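Local coordinates for protein uricase (Arthrobacter globiformis, PDB 2YZC) that catalyses the oxidation of uric acid by molecular oxygen to 5-hydroxyisourate, with release of hydrogen peroxide, at residues 196-199 with 200-203. Residues are numbered along the deposited sequence; the frame is centred on the assembly and turned at random.
Sequences EVDF and DAVY
Asp198 folds its carboxylate over the first turn of helix 199-216, and Ala201 meets it with both its backbone N-H and its methyl. OD1 accepts the backbone N-H of Ala201 at 3.2 Å between Ala201 N and Asp198 OD1; the donor comes from above the carboxylate plane, about 60° out of it. The methyl of Ala201 packs against the same group, with Asp198 CG 3.3 Å from Ala201 CB. Holding CG anti to the backbone N (chi1 180°) swings the acid back beside its own carbonyl and onto the turn. A water that donates to Asp198 OD1 (2.7 Å to the water oxygen) accepts from Asp200 N, so two of the early amides of the helix are served by one carboxylate oxygen, one directly and one through solvent. This is an aspartate N-cap, and its negative charge would be expected to interact favourably with the positive end of the helix dipole. Ordinary helical bonding starts at the cap itself, where Val202 N donates to Asp198 O at 2.9 Å, almost straight. One residue earlier, Val197 crosses Val202 at about a right angle, its CG1 pressed tightly on Val202 CG2 at 3.4 Å; both valines also touch Tyr192 of strand 182-192, tying the incoming loop to the sheet. Asp200, by contrast, turns its carboxylate to a salt bridge with Arg133 on strand 131-140.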
ATOM      1  N   GLU A 196       6.049  35.458  -6.700  1.00 27.60           N
ATOM      2  CA  GLU A 196       5.976  35.798  -8.115  1.00 30.62           C
ATOM      3  C   GLU A 196       6.965  34.925  -8.880  1.00 29.78           C
ATOM      4  O   GLU A 196       8.084  35.324  -9.206  1.00 29.33           O
ATOM      5  CB  GLU A 196       6.226  37.297  -8.346  1.00 34.61           C
ATOM      6  CG  GLU A 196       7.634  37.791  -8.143  1.00 39.52           C
ATOM      7  CD  GLU A 196       7.734  39.306  -8.288  1.00 43.67           C
ATOM      8  OE1 GLU A 196       7.357  40.023  -7.332  1.00 44.34           O
ATOM      9  OE2 GLU A 196       8.178  39.776  -9.360  1.00 44.33           O
ATOM     10  N   VAL A 197       6.516  33.706  -9.151  1.00 27.80           N
ATOM     11  CA  VAL A 197       7.309  32.702  -9.843  1.00 27.83           C
ATOM     12  C   VAL A 197       6.505  32.117 -11.000  1.00 26.57           C
ATOM     13  O   VAL A 197       5.276  32.104 -10.957  1.00 26.55           O
ATOM     14  CB  VAL A 197       7.650  31.535  -8.878  1.00 26.32           C
ATOM     15  CG1 VAL A 197       8.612  30.565  -9.539  1.00 26.22           C
ATOM     16  CG2 VAL A 197       8.222  32.073  -7.579  1.00 26.53           C
ATOM     17  N   ASP A 198       7.195  31.655 -12.038  1.00 25.54           N
ATOM     18  CA  ASP A 198       6.522  31.003 -13.160  1.00 25.50           C
ATOM     19  C   ASP A 198       6.589  29.566 -12.652  1.00 24.28           C
ATOM     20  O   ASP A 198       7.486  28.813 -13.015  1.00 23.86           O
ATOM     21  CB  ASP A 198       7.336  31.138 -14.451  1.00 25.56           C
ATOM     22  CG  ASP A 198       6.665  30.470 -15.641  1.00 29.04           C
ATOM     23  OD1 ASP A 198       5.934  29.478 -15.439  1.00 30.71           O
ATOM     24  OD2 ASP A 198       6.880  30.923 -16.786  1.00 29.73           O
ATOM     25  N   PHE A 199       5.652  29.213 -11.777  1.00 22.47           N
ATOM     26  CA  PHE A 199       5.631  27.900 -11.150  1.00 21.07           C
ATOM     27  C   PHE A 199       5.853  26.688 -12.050  1.00 21.68           C
ATOM     28  O   PHE A 199       6.657  25.819 -11.713  1.00 20.26           O
ATOM     29  CB  PHE A 199       4.343  27.756 -10.337  1.00 21.29           C
ATOM     30  CG  PHE A 199       4.234  28.754  -9.218  1.00 22.53           C
ATOM     31  CD1 PHE A 199       5.099  28.696  -8.130  1.00 21.30           C
ATOM     32  CD2 PHE A 199       3.279  29.768  -9.258  1.00 22.78           C
ATOM     33  CE1 PHE A 199       5.016  29.630  -7.097  1.00 23.90           C
ATOM     34  CE2 PHE A 199       3.190  30.707  -8.230  1.00 22.17           C
ATOM     35  CZ  PHE A 199       4.058  30.638  -7.149  1.00 23.12           C
ATOM     36  N   ASP A 200       5.159  26.617 -13.182  1.00 20.86           N
ATOM     37  CA  ASP A 200       5.346  25.485 -14.086  1.00 22.64           C
ATOM     38  C   ASP A 200       6.749  25.464 -14.699  1.00 22.59           C
ATOM     39  O   ASP A 200       7.379  24.411 -14.784  1.00 22.37           O
ATOM     40  CB  ASP A 200       4.312  25.510 -15.218  1.00 22.74           C
ATOM     41  CG  ASP A 200       2.919  25.115 -14.754  1.00 26.95           C
ATOM     42  OD1 ASP A 200       2.770  24.636 -13.608  1.00 26.12           O
ATOM     43  OD2 ASP A 200       1.970  25.280 -15.551  1.00 29.35           O
ATOM     44  N   ALA A 201       7.238  26.623 -15.128  1.00 22.67           N
ATOM     45  CA  ALA A 201       8.561  26.695 -15.742  1.00 22.71           C
ATOM     46  C   ALA A 201       9.670  26.334 -14.758  1.00 22.41           C
ATOM     47  O   ALA A 201      10.617  25.631 -15.112  1.00 21.89           O
ATOM     48  CB  ALA A 201       8.804  28.090 -16.323  1.00 23.04           C
ATOM     49  N   VAL A 202       9.558  26.812 -13.524  1.00 21.29           N
ATOM     50  CA  VAL A 202      10.578  26.503 -12.529  1.00 21.33           C
ATOM     51  C   VAL A 202      10.529  25.025 -12.150  1.00 20.79           C
ATOM     52  O   VAL A 202      11.568  24.383 -12.018  1.00 19.95           O
ATOM     53  CB  VAL A 202      10.420  27.385 -11.273  1.00 21.78           C
ATOM     54  CG1 VAL A 202      11.417  26.960 -10.199  1.00 20.87           C
ATOM     55  CG2 VAL A 202      10.650  28.844 -11.648  1.00 21.69           C
ATOM     56  N   TYR A 203       9.330  24.470 -11.985  1.00 19.83           N
ATOM     57  CA  TYR A 203       9.243  23.050 -11.650  1.00 19.36           C
ATOM     58  C   TYR A 203       9.943  22.225 -12.731  1.00 19.44           C
ATOM     59  O   TYR A 203      10.726  21.328 -12.425  1.00 19.46           O
ATOM     60  CB  TYR A 203       7.784  22.597 -11.515  1.00 19.35           C
ATOM     61  CG  TYR A 203       7.628  21.097 -11.373  1.00 18.41           C
ATOM     62  CD1 TYR A 203       7.468  20.280 -12.492  1.00 21.12           C
ATOM     63  CD2 TYR A 203       7.658  20.491 -10.117  1.00 20.20           C
ATOM     64  CE1 TYR A 203       7.339  18.893 -12.363  1.00 21.77           C
ATOM     65  CE2 TYR A 203       7.533  19.112  -9.978  1.00 21.38           C
ATOM     66  CZ  TYR A 203       7.371  18.320 -11.103  1.00 21.39           C
ATOM     67  OH  TYR A 203       7.223  16.956 -10.961  1.00 22.98           O
TER
HETATM   68  O   HOH W   1       3.541  28.774 -14.421  1.00 23.88           O